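PDB 4Z0P: NAD-dependent dehydrogenase from Rhizobium meliloti, which reduces glyoxylate and hydroxypyruvate, using NADPH as the hydride donor. Local coordinates for residues G144-G149 / D188-R193; F164-W169 / E177-Y182; A214-L219 / G251-A256. All blocks are in the same frame, centred on the assembly; numbering follows the deposited sequence.

Interaction 1: G144-G149 / D188-R193. With NDP (NADPH dihydro-nicotinamide-adenine-dinucleotide phosphate), chain H.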
loop_
_atom_site.group_PDB
_atom_site.type_symbol
_atom_site.label_atom_id
_atom_site.label_comp_id
_atom_site.label_asym_id
_atom_site.label_seq_id
_atom_site.Cartn_x
_atom_site.Cartn_y
_atom_site.Cartn_z
ATOM N N GLY A 144 1.189 9.747 12.130
ATOM C CA GLY A 144 2.011 10.863 12.569
ATOM C C GLY A 144 3.429 10.615 12.103
ATOM O O GLY A 144 4.003 9.594 12.456
ATOM N N ILE A 145 3.990 11.543 11.331
ATOM C CA ILE A 145 5.326 11.374 10.773
ATOM C C ILE A 145 6.300 12.288 11.479
ATOM O O ILE A 145 6.088 13.505 11.517
ATOM C CB ILE A 145 5.345 11.670 9.262
ATOM C CG1 ILE A 145 4.397 10.706 8.529
ATOM C CG2 ILE A 145 6.768 11.524 8.723
ATOM C CD1 ILE A 145 4.067 11.145 7.131
ATOM N N MET A 146 7.337 11.688 12.086
ATOM C CA MET A 146 8.451 12.434 12.668
ATOM C C MET A 146 9.552 12.560 11.608
ATOM O O MET A 146 10.144 11.559 11.190
ATOM C CB MET A 146 8.957 11.782 13.939
ATOM C CG MET A 146 7.986 11.942 15.095
ATOM S SD MET A 146 8.352 11.044 16.601
ATOM C CE MET A 146 9.834 11.840 17.136
ATOM N N GLY A 147 9.816 13.812 11.209
ATOM C CA GLY A 147 10.710 14.152 10.097
ATOM C C GLY A 147 9.899 14.622 8.915
ATOM O O GLY A 147 9.252 13.814 8.257
ATOM N N MET A 148 9.901 15.925 8.666
ATOM C CA MET A 148 9.086 16.578 7.632
ATOM C C MET A 148 9.982 17.156 6.546
ATOM O O MET A 148 9.819 18.311 6.140
ATOM C CB MET A 148 8.264 17.713 8.259
ATOM C CG MET A 148 7.031 17.255 9.003
ATOM S SD MET A 148 5.741 16.801 7.834
ATOM C CE MET A 148 5.920 15.023 7.774
ATOM N N GLY A 149 10.941 16.364 6.098
ATOM C CA GLY A 149 11.854 16.776 5.065
ATOM C C GLY A 149 11.407 16.262 3.715
ATOM O O GLY A 149 10.206 16.088 3.459
ATOM N N ASP A 188 4.688 16.238 22.337
ATOM C CA ASP A 188 3.725 15.483 23.150
ATOM C C ASP A 188 2.289 15.549 22.634
ATOM O O ASP A 188 1.568 14.528 22.643
ATOM C CB ASP A 188 3.849 15.863 24.630
ATOM C CG ASP A 188 5.086 15.229 25.297
ATOM O OD1 ASP A 188 5.910 14.555 24.624
ATOM O OD2 ASP A 188 5.233 15.402 26.512
ATOM N N ALA A 189 1.867 16.719 22.159
ATOM C CA ALA A 189 0.525 16.866 21.589
ATOM C C ALA A 189 0.398 16.021 20.317
ATOM O O ALA A 189 -0.615 15.343 20.094
ATOM C CB ALA A 189 0.241 18.329 21.301
ATOM N N PHE A 190 1.439 16.075 19.489
ATOM C CA PHE A 190 1.537 15.258 18.282
ATOM C C PHE A 190 1.462 13.758 18.587
ATOM O O PHE A 190 0.669 13.051 17.975
ATOM C CB PHE A 190 2.805 15.653 17.495
ATOM C CG PHE A 190 3.307 14.609 16.533
ATOM C CD1 PHE A 190 4.189 13.637 16.959
ATOM C CD2 PHE A 190 2.964 14.644 15.185
ATOM C CE1 PHE A 190 4.661 12.673 16.072
ATOM C CE2 PHE A 190 3.463 13.696 14.295
ATOM C CZ PHE A 190 4.304 12.706 14.744
ATOM N N LEU A 191 2.249 13.283 19.546
ATOM C CA LEU A 191 2.248 11.851 19.899
ATOM C C LEU A 191 0.879 11.393 20.378
ATOM O O LEU A 191 0.407 10.331 19.974
ATOM C CB LEU A 191 3.293 11.559 20.978
ATOM C CG LEU A 191 4.747 11.743 20.557
ATOM C CD1 LEU A 191 5.652 11.714 21.780
ATOM C CD2 LEU A 191 5.187 10.681 19.549
ATOM N N GLY A 192 0.223 12.200 21.215
ATOM C CA GLY A 192 -1.066 11.829 21.775
ATOM C C GLY A 192 -2.182 11.677 20.757
ATOM O O GLY A 192 -3.180 11.020 21.036
ATOM N N ARG A 193 -2.008 12.265 19.574
ATOM C CA ARG A 193 -2.946 12.116 18.457
ATOM C C ARG A 193 -2.592 10.982 17.491
ATOM O O ARG A 193 -3.411 10.642 16.640
ATOM C CB ARG A 193 -2.969 13.391 17.626
ATOM C CG ARG A 193 -3.574 14.578 18.329
ATOM C CD ARG A 193 -3.576 15.770 17.388
ATOM N NE ARG A 193 -4.433 15.547 16.227
ATOM C CZ ARG A 193 -4.530 16.363 15.178
ATOM N NH1 ARG A 193 -3.797 17.467 15.098
ATOM N NH2 ARG A 193 -5.358 16.073 14.189
HETATM P PA NDP H . 15.695 15.822 5.203
HETATM O O1A NDP H . 16.980 16.493 5.663
HETATM O O2A NDP H . 15.028 16.374 3.987
HETATM O O5B NDP H . 14.689 15.911 6.422
HETATM C C5B NDP H . 15.050 15.671 7.766
HETATM C C4B NDP H . 13.901 16.093 8.641
HETATM O O4B NDP H . 14.218 15.687 9.970
HETATM C C3B NDP H . 13.672 17.603 8.689
HETATM O O3B NDP H . 12.268 17.823 8.770
HETATM C C2B NDP H . 14.354 18.011 9.977
HETATM O O2B NDP H . 13.825 19.168 10.594
HETATM C C1B NDP H . 14.047 16.805 10.824
HETATM N N9A NDP H . 14.960 16.754 11.978
HETATM C C8A NDP H . 16.291 16.540 12.023
HETATM N N7A NDP H . 16.790 16.562 13.238
HETATM C C5A NDP H . 15.706 16.807 14.033
HETATM C C6A NDP H . 15.553 16.973 15.424
HETATM N N6A NDP H . 16.589 16.874 16.289
HETATM N N1A NDP H . 14.306 17.217 15.914
HETATM C C2A NDP H . 13.281 17.312 15.054
HETATM N N3A NDP H . 13.308 17.185 13.723
HETATM C C4A NDP H . 14.561 16.919 13.273
HETATM O O3 NDP H . 16.087 14.261 5.072
HETATM P PN NDP H . 15.283 13.241 4.099
HETATM O O1N NDP H . 13.812 13.385 4.301
HETATM O O2N NDP H . 15.832 13.304 2.718
HETATM O O5D NDP H . 15.843 11.880 4.705
HETATM C C5D NDP H . 15.542 11.545 6.045
HETATM C C4D NDP H . 16.351 10.337 6.493
HETATM O O4D NDP H . 15.807 9.137 5.938
HETATM C C3D NDP H . 17.805 10.283 6.045
HETATM O O3D NDP H . 18.630 11.120 6.881
HETATM C C2D NDP H . 18.194 8.822 6.144
HETATM O O2D NDP H . 18.740 8.531 7.443
HETATM C C1D NDP H . 16.809 8.136 6.010
HETATM N N1N NDP H . 16.713 7.279 4.826
HETATM C C2N NDP H . 16.517 5.909 4.951
HETATM C C3N NDP H . 16.405 5.096 3.863
HETATM C C7N NDP H . 16.041 3.644 3.958
HETATM O O7N NDP H . 16.232 2.930 2.954
HETATM N N7N NDP H . 15.559 3.157 5.081
HETATM C C4N NDP H . 16.558 5.678 2.506
HETATM C C5N NDP H . 16.784 7.144 2.467
HETATM C C6N NDP H . 16.829 7.878 3.563
HETATM P P2B NDP H . 14.108 20.636 9.995
HETATM O O1X NDP H . 13.265 20.686 8.746
HETATM O O2X NDP H . 13.585 21.528 11.106
HETATM O O3X NDP H . 15.568 20.733 9.753
#

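Interaction 2: F164-W169 / E177-Y182. With NDP (NADPH dihydro-nicotinamide-adenine-dinucleotide phosphate), chain H.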
loop_
_atom_site.group_PDB
_atom_site.type_symbol
_atom_site.label_atom_id
_atom_site.label_comp_id
_atom_site.label_asym_id
_atom_site.label_seq_id
_atom_site.Cartn_x
_atom_site.Cartn_y
_atom_site.Cartn_z
ATOM N N PHE A 164 -5.795 8.491 4.777
ATOM C CA PHE A 164 -5.353 8.615 6.159
ATOM C C PHE A 164 -5.450 10.049 6.656
ATOM O O PHE A 164 -5.298 11.005 5.894
ATOM C CB PHE A 164 -3.907 8.144 6.330
ATOM C CG PHE A 164 -3.721 6.653 6.188
ATOM C CD1 PHE A 164 -3.967 5.820 7.264
ATOM C CD2 PHE A 164 -3.273 6.095 4.989
ATOM C CE1 PHE A 164 -3.813 4.444 7.152
ATOM C CE2 PHE A 164 -3.112 4.714 4.876
ATOM C CZ PHE A 164 -3.375 3.891 5.957
ATOM N N LYS A 165 -5.724 10.198 7.948
ATOM C CA LYS A 165 -5.475 11.473 8.615
ATOM C C LYS A 165 -3.989 11.529 8.851
ATOM O O LYS A 165 -3.416 10.568 9.369
ATOM C CB LYS A 165 -6.263 11.549 9.929
ATOM C CG LYS A 165 -6.028 12.825 10.718
ATOM C CD LYS A 165 -6.938 13.958 10.266
ATOM C CE LYS A 165 -6.678 15.218 11.074
ATOM N NZ LYS A 165 -5.330 15.781 10.801
ATOM N N VAL A 166 -3.356 12.644 8.528
ATOM C CA VAL A 166 -1.900 12.730 8.633
ATOM C C VAL A 166 -1.508 13.986 9.355
ATOM O O VAL A 166 -2.016 15.065 9.054
ATOM C CB VAL A 166 -1.226 12.704 7.237
ATOM C CG1 VAL A 166 0.281 12.701 7.401
ATOM C CG2 VAL A 166 -1.658 11.491 6.432
ATOM N N ILE A 167 -0.587 13.838 10.293
ATOM C CA ILE A 167 0.046 14.974 10.940
ATOM C C ILE A 167 1.560 14.768 10.923
ATOM O O ILE A 167 2.033 13.646 10.833
ATOM C CB ILE A 167 -0.471 15.186 12.388
ATOM C CG1 ILE A 167 -0.219 13.947 13.277
ATOM C CG2 ILE A 167 -1.946 15.527 12.358
ATOM C CD1 ILE A 167 -0.698 14.074 14.707
ATOM N N GLY A 168 2.293 15.865 11.089
ATOM C CA GLY A 168 3.757 15.833 11.008
ATOM C C GLY A 168 4.434 16.569 12.146
ATOM O O GLY A 168 3.864 17.493 12.723
ATOM N N TRP A 169 5.671 16.157 12.427
ATOM C CA TRP A 169 6.492 16.794 13.453
ATOM C C TRP A 169 7.915 16.938 12.960
ATOM O O TRP A 169 8.462 16.039 12.319
ATOM C CB TRP A 169 6.450 15.971 14.739
ATOM C CG TRP A 169 7.305 16.490 15.845
ATOM C CD1 TRP A 169 6.952 17.413 16.793
ATOM C CD2 TRP A 169 8.662 16.118 16.142
ATOM N NE1 TRP A 169 7.998 17.627 17.665
ATOM C CE2 TRP A 169 9.063 16.859 17.273
ATOM C CE3 TRP A 169 9.577 15.236 15.559
ATOM C CZ2 TRP A 169 10.338 16.710 17.862
ATOM C CZ3 TRP A 169 10.847 15.106 16.127
ATOM C CH2 TRP A 169 11.217 15.843 17.260
ATOM N N GLU A 177 -0.073 21.678 2.788
ATOM C CA GLU A 177 -1.522 21.654 2.585
ATOM C C GLU A 177 -2.081 20.267 2.948
ATOM O O GLU A 177 -1.505 19.242 2.563
ATOM C CB GLU A 177 -1.884 22.046 1.139
ATOM N N GLY A 178 -3.167 20.248 3.728
ATOM C CA GLY A 178 -3.835 19.001 4.126
ATOM C C GLY A 178 -3.156 18.188 5.223
ATOM O O GLY A 178 -3.607 17.071 5.538
ATOM N N VAL A 179 -2.079 18.737 5.797
ATOM C CA VAL A 179 -1.287 18.068 6.834
ATOM C C VAL A 179 -0.955 19.083 7.934
ATOM O O VAL A 179 -0.147 19.980 7.732
ATOM C CB VAL A 179 0.029 17.499 6.258
ATOM C CG1 VAL A 179 0.883 16.886 7.366
ATOM C CG2 VAL A 179 -0.259 16.450 5.180
ATOM N N GLU A 180 -1.567 18.914 9.102
ATOM C CA GLU A 180 -1.246 19.747 10.246
ATOM C C GLU A 180 0.147 19.356 10.710
ATOM O O GLU A 180 0.458 18.162 10.782
ATOM C CB GLU A 180 -2.191 19.506 11.411
ATOM C CG GLU A 180 -3.656 19.775 11.135
ATOM C CD GLU A 180 -4.507 19.158 12.209
ATOM O OE1 GLU A 180 -4.390 19.647 13.355
ATOM O OE2 GLU A 180 -5.223 18.160 11.927
ATOM N N THR A 181 0.976 20.345 11.001
ATOM C CA THR A 181 2.320 20.089 11.488
ATOM C C THR A 181 2.585 20.743 12.831
ATOM O O THR A 181 1.928 21.733 13.212
ATOM C CB THR A 181 3.379 20.570 10.490
ATOM O OG1 THR A 181 3.237 21.975 10.302
ATOM C CG2 THR A 181 3.219 19.873 9.171
ATOM N N TYR A 182 3.559 20.178 13.535
ATOM C CA TYR A 182 3.959 20.569 14.863
ATOM C C TYR A 182 5.449 20.839 14.861
ATOM O O TYR A 182 6.187 20.180 14.147
ATOM C CB TYR A 182 3.688 19.434 15.857
ATOM C CG TYR A 182 2.213 19.156 16.113
ATOM C CD1 TYR A 182 1.453 18.412 15.210
ATOM C CD2 TYR A 182 1.587 19.627 17.273
ATOM C CE1 TYR A 182 0.101 18.171 15.441
ATOM C CE2 TYR A 182 0.245 19.385 17.516
ATOM C CZ TYR A 182 -0.492 18.645 16.616
ATOM O OH TYR A 182 -1.823 18.415 16.862
HETATM P PA NDP H . 15.695 15.822 5.203
HETATM O O1A NDP H . 16.980 16.493 5.663
HETATM O O2A NDP H . 15.028 16.374 3.987
HETATM O O5B NDP H . 14.689 15.911 6.422
HETATM C C5B NDP H . 15.050 15.671 7.766
HETATM C C4B NDP H . 13.901 16.093 8.641
HETATM O O4B NDP H . 14.218 15.687 9.970
HETATM C C3B NDP H . 13.672 17.603 8.689
HETATM O O3B NDP H . 12.268 17.823 8.770
HETATM C C2B NDP H . 14.354 18.011 9.977
HETATM O O2B NDP H . 13.825 19.168 10.594
HETATM C C1B NDP H . 14.047 16.805 10.824
HETATM N N9A NDP H . 14.960 16.754 11.978
HETATM C C8A NDP H . 16.291 16.540 12.023
HETATM N N7A NDP H . 16.790 16.562 13.238
HETATM C C5A NDP H . 15.706 16.807 14.033
HETATM C C6A NDP H . 15.553 16.973 15.424
HETATM N N6A NDP H . 16.589 16.874 16.289
HETATM N N1A NDP H . 14.306 17.217 15.914
HETATM C C2A NDP H . 13.281 17.312 15.054
HETATM N N3A NDP H . 13.308 17.185 13.723
HETATM C C4A NDP H . 14.561 16.919 13.273
HETATM O O3 NDP H . 16.087 14.261 5.072
HETATM P PN NDP H . 15.283 13.241 4.099
HETATM O O1N NDP H . 13.812 13.385 4.301
HETATM O O2N NDP H . 15.832 13.304 2.718
HETATM O O5D NDP H . 15.843 11.880 4.705
HETATM C C5D NDP H . 15.542 11.545 6.045
HETATM C C4D NDP H . 16.351 10.337 6.493
HETATM O O4D NDP H . 15.807 9.137 5.938
HETATM C C3D NDP H . 17.805 10.283 6.045
HETATM O O3D NDP H . 18.630 11.120 6.881
HETATM C C2D NDP H . 18.194 8.822 6.144
HETATM O O2D NDP H . 18.740 8.531 7.443
HETATM C C1D NDP H . 16.809 8.136 6.010
HETATM N N1N NDP H . 16.713 7.279 4.826
HETATM C C2N NDP H . 16.517 5.909 4.951
HETATM C C3N NDP H . 16.405 5.096 3.863
HETATM C C7N NDP H . 16.041 3.644 3.958
HETATM O O7N NDP H . 16.232 2.930 2.954
HETATM N N7N NDP H . 15.559 3.157 5.081
HETATM C C4N NDP H . 16.558 5.678 2.506
HETATM C C5N NDP H . 16.784 7.144 2.467
HETATM C C6N NDP H . 16.829 7.878 3.563
HETATM P P2B NDP H . 14.108 20.636 9.995
HETATM O O1X NDP H . 13.265 20.686 8.746
HETATM O O2X NDP H . 13.585 21.528 11.106
HETATM O O3X NDP H . 15.568 20.733 9.753
HETATM O O HOH W 1 -3.826 17.014 9.166
HETATM O O HOH W 2 -4.747 14.561 6.783
#

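Interaction 3: A214-L219 / G251-A256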
loop_
_atom_site.group_PDB
_atom_site.type_symbol
_atom_site.label_atom_id
_atom_site.label_comp_id
_atom_site.label_asym_id
_atom_site.label_seq_id
_atom_site.Cartn_x
_atom_site.Cartn_y
_atom_site.Cartn_z
ATOM N N ALA A 214 9.239 5.534 26.796
ATOM C CA ALA A 214 8.505 6.736 27.217
ATOM C C ALA A 214 7.745 7.374 26.061
ATOM O O ALA A 214 6.625 7.829 26.240
ATOM C CB ALA A 214 9.427 7.760 27.855
ATOM N N LEU A 215 8.362 7.403 24.887
ATOM C CA LEU A 215 7.699 7.946 23.692
ATOM C C LEU A 215 6.549 7.081 23.236
ATOM O O LEU A 215 5.462 7.595 22.952
ATOM C CB LEU A 215 8.721 8.154 22.576
ATOM C CG LEU A 215 8.139 8.767 21.290
ATOM C CD1 LEU A 215 9.091 9.741 20.628
ATOM C CD2 LEU A 215 7.746 7.688 20.312
ATOM N N PHE A 216 6.754 5.754 23.179
ATOM C CA PHE A 216 5.677 4.839 22.760
ATOM C C PHE A 216 4.458 4.921 23.701
ATOM O O PHE A 216 3.313 4.832 23.230
ATOM C CB PHE A 216 6.171 3.392 22.685
ATOM C CG PHE A 216 7.356 3.177 21.745
ATOM C CD1 PHE A 216 7.425 3.815 20.502
ATOM C CD2 PHE A 216 8.403 2.350 22.116
ATOM C CE1 PHE A 216 8.509 3.622 19.655
ATOM C CE2 PHE A 216 9.491 2.153 21.276
ATOM C CZ PHE A 216 9.558 2.803 20.060
ATOM N N ALA A 217 4.714 5.116 24.997
ATOM C CA ALA A 217 3.653 5.303 25.997
ATOM C C ALA A 217 2.797 6.570 25.817
ATOM O O ALA A 217 1.708 6.648 26.372
ATOM C CB ALA A 217 4.241 5.268 27.393
ATOM N N LYS A 218 3.304 7.549 25.065
ATOM C CA LYS A 218 2.571 8.776 24.773
ATOM C C LYS A 218 1.735 8.710 23.502
ATOM O O LYS A 218 0.912 9.591 23.271
ATOM C CB LYS A 218 3.526 9.969 24.714
ATOM C CG LYS A 218 4.141 10.307 26.062
ATOM C CD LYS A 218 5.088 11.492 25.883
ATOM C CE LYS A 218 5.802 11.872 27.174
ATOM N NZ LYS A 218 7.099 11.161 27.297
ATOM N N LEU A 219 1.907 7.660 22.703
ATOM C CA LEU A 219 1.101 7.478 21.487
ATOM C C LEU A 219 -0.351 7.209 21.824
ATOM O O LEU A 219 -0.680 6.763 22.924
ATOM C CB LEU A 219 1.694 6.362 20.631
ATOM C CG LEU A 219 3.063 6.685 20.016
ATOM C CD1 LEU A 219 3.704 5.451 19.363
ATOM C CD2 LEU A 219 2.932 7.781 18.968
ATOM N N GLY A 251 2.018 -5.106 24.853
ATOM C CA GLY A 251 0.896 -4.582 24.107
ATOM C C GLY A 251 0.851 -3.069 24.038
ATOM O O GLY A 251 -0.062 -2.525 23.401
ATOM N N VAL A 252 1.821 -2.384 24.640
ATOM C CA VAL A 252 1.950 -0.925 24.509
ATOM C C VAL A 252 2.083 -0.559 23.022
ATOM O O VAL A 252 1.483 0.407 22.565
ATOM C CB VAL A 252 3.104 -0.348 25.346
ATOM C CG1 VAL A 252 3.351 1.109 24.989
ATOM C CG2 VAL A 252 2.759 -0.439 26.840
ATOM N N LEU A 253 2.853 -1.353 22.279
ATOM C CA LEU A 253 2.830 -1.308 20.821
ATOM C C LEU A 253 2.071 -2.508 20.294
ATOM O O LEU A 253 2.313 -3.637 20.715
ATOM C CB LEU A 253 4.239 -1.343 20.238
ATOM C CG LEU A 253 5.090 -0.081 20.405
ATOM C CD1 LEU A 253 6.500 -0.339 19.889
ATOM C CD2 LEU A 253 4.470 1.086 19.652
ATOM N N GLY A 254 1.155 -2.258 19.365
ATOM C CA GLY A 254 0.345 -3.324 18.778
ATOM C C GLY A 254 1.067 -4.024 17.641
ATOM O O GLY A 254 0.726 -5.156 17.269
ATOM N N GLY A 255 2.063 -3.351 17.079
ATOM C CA GLY A 255 2.852 -3.900 15.993
ATOM C C GLY A 255 3.904 -2.927 15.549
ATOM O O GLY A 255 3.961 -1.784 16.019
ATOM N N ALA A 256 4.749 -3.374 14.616
ATOM C CA ALA A 256 5.805 -2.518 14.101
ATOM C C ALA A 256 6.233 -2.922 12.698
ATOM O O ALA A 256 6.052 -4.070 12.305
ATOM C CB ALA A 256 7.012 -2.544 15.030
#

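Interaction 1: G144-G149 / D188-R193
Phe190 turns the edge of its ring to Ile145 N and brings CZ against Gly144 C, while Met146 comes in beside CE1. The first torsion of Phe190 places CG anti to the backbone N (chi1 159°), and CB points from the helix toward strand 142-146. Phe190 CZ lies 3.5 Å from Gly144 C, and Ile145 N sits near the ring plane, 3.6 Å from the same CZ. A CB on Gly144 would collide with CZ, so the glycine lets the ring approach this closely. The Met146 and Phe190 side chains cross obliquely: Met146 CG is 3.5 Å from Phe190 CE1. Met146 SD, 5.3 Å from the centroid of the Phe190 ring and 70° off the normal, makes an oblique Met-aromatic contact and also approaches Leu191 CD2. Strand and helix belong to a Rossmann fold, in which 142-146 runs into a glycine-rich turn, consistent with the GxGxxG motif, before helix 150-161. The helix 187-193 packs on the sheet, where Ile167, Trp169 and Leu197 also touch the residues of this contact. Beyond the strand the turn serves the cofactor. Met148 N donates a weak hydrogen bond to NADPH O3B at 3.0 Å, bent to 134° at the hydrogen. Gly149, at the N-cap of the next helix, brings CA to 3.3 Å from NADPH O5B, and a side chain there would strike that oxygen.

Interaction 2: F164-W169 / E177-Y182
Trp169 and Tyr182 end two neighbouring parallel strands, with their side chains on the sheet face that also carries Ile167. From its CB, Trp169 sends CG anti to the backbone N (chi1 177°), and CD1 comes to 4.0 Å from Tyr182 CB, the two side chains crossing at about a right angle. NE1 next in the ring donates to Ala184 O, which helps set the rotation of the indole. At the far end CZ3 and CH2 meet the adenine of NADPH, Trp169 CH2 standing 3.4 Å from C2A; the ring also meets Phe190. An alanine here would probably leave C2A without this carbon neighbour and Ala184 O without its N-H. These strands, 165-169 and the outermost strand 180-182, lie at one edge of the parallel Rossmann sheet. Gly168 links them through its backbone N and O: the N donates to Glu180 O at 3.0 Å, and the O accepts from Tyr182 N at 2.8 Å, also lying at the edge of the tyrosine ring. Toward the opposite end, Lys165 NZ makes a salt bridge with Glu180 OE2 at 2.6 Å, on the anti side and 26° out of the carboxylate plane, while Glu180 OE1 pairs with Arg193. A water bonded to Lys165 NZ, Val166 O and Glu180 N bridges the strands where they part, and a second joins Val166 N to Gly178 O.

Interaction 3: A214-L219 / G251-A256
Phe216 O accepts a hydrogen bond from Leu219 N at 3.2 Å, closing a type I beta turn from Phe216 to Leu219, and has Val252 CG1 against it at 4.1 Å. One residue back, Lys218 N donates to Leu215 O at 3.0 Å. In the Rossmann fold of this dehydrogenase the contact joins two successive crossovers: helix 213-216 lies in the connection between strands 196-199 and 229-232, while residues 251-256 carry the chain from helix 241-250 into strand 255-258. Gly251 leaves that helix with positive phi, at backbone angles that would press a side chain against the preceding carbonyl. Val252 and Leu253 then both point CB toward the segment 214-219.

Leu253 makes the main apolar contact. Its CG stands anti to the carbonyl carbon (chi1 -72°), and from it CD1 reaches over the centre of the Phe216 ring. This is a CH-pi contact, with Leu253 CD1 4.0 Å from the centroid of the Phe216 ring and 11° off the ring normal. The second methyl, Leu253 CD2, lies 4.1 Å from Phe216 CD1 and approaches Leu219 CD1 more loosely, at 4.4 Å. Cys247 and Leu248 of helix 241-250 touch Leu253 as well, Phe230 meets the Phe216 ring with the planes about 55° apart, and the Leu219 side chain continues the apolar layer toward Leu191 and Leu197. Arg221 donates from NH1 to Gly251 O and from NH2 to Val252 O, holding two successive carbonyls after helix 241-250 with one guanidinium group. Val252 meets 214-219 through a single methyl: besides Phe216 O, its CG1 has Phe216 CB 4.3 Å away.

In the fold
From the N terminus, strand 142-146 opens interaction 1, whose loop closes only when helix 187-193 packs back on it. Within that span the shorter loop of interaction 2 opens and closes, pairing strand 165-169 with edge strand 180-182, so interaction 2 is nested in interaction 1. The two touch: Arg193 NH1 approaches Tyr182 OH, Gly147 N approaches Trp169 O, and both contacts reach NADPH. Interaction 3 follows in series, tying 214-219 to the approach to strand 255-258. Leu191 packs on Leu215 and Leu219, joining interactions 1 and 3, whereas interactions 2 and 3 do not touch. All three reach the same seven-stranded parallel sheet.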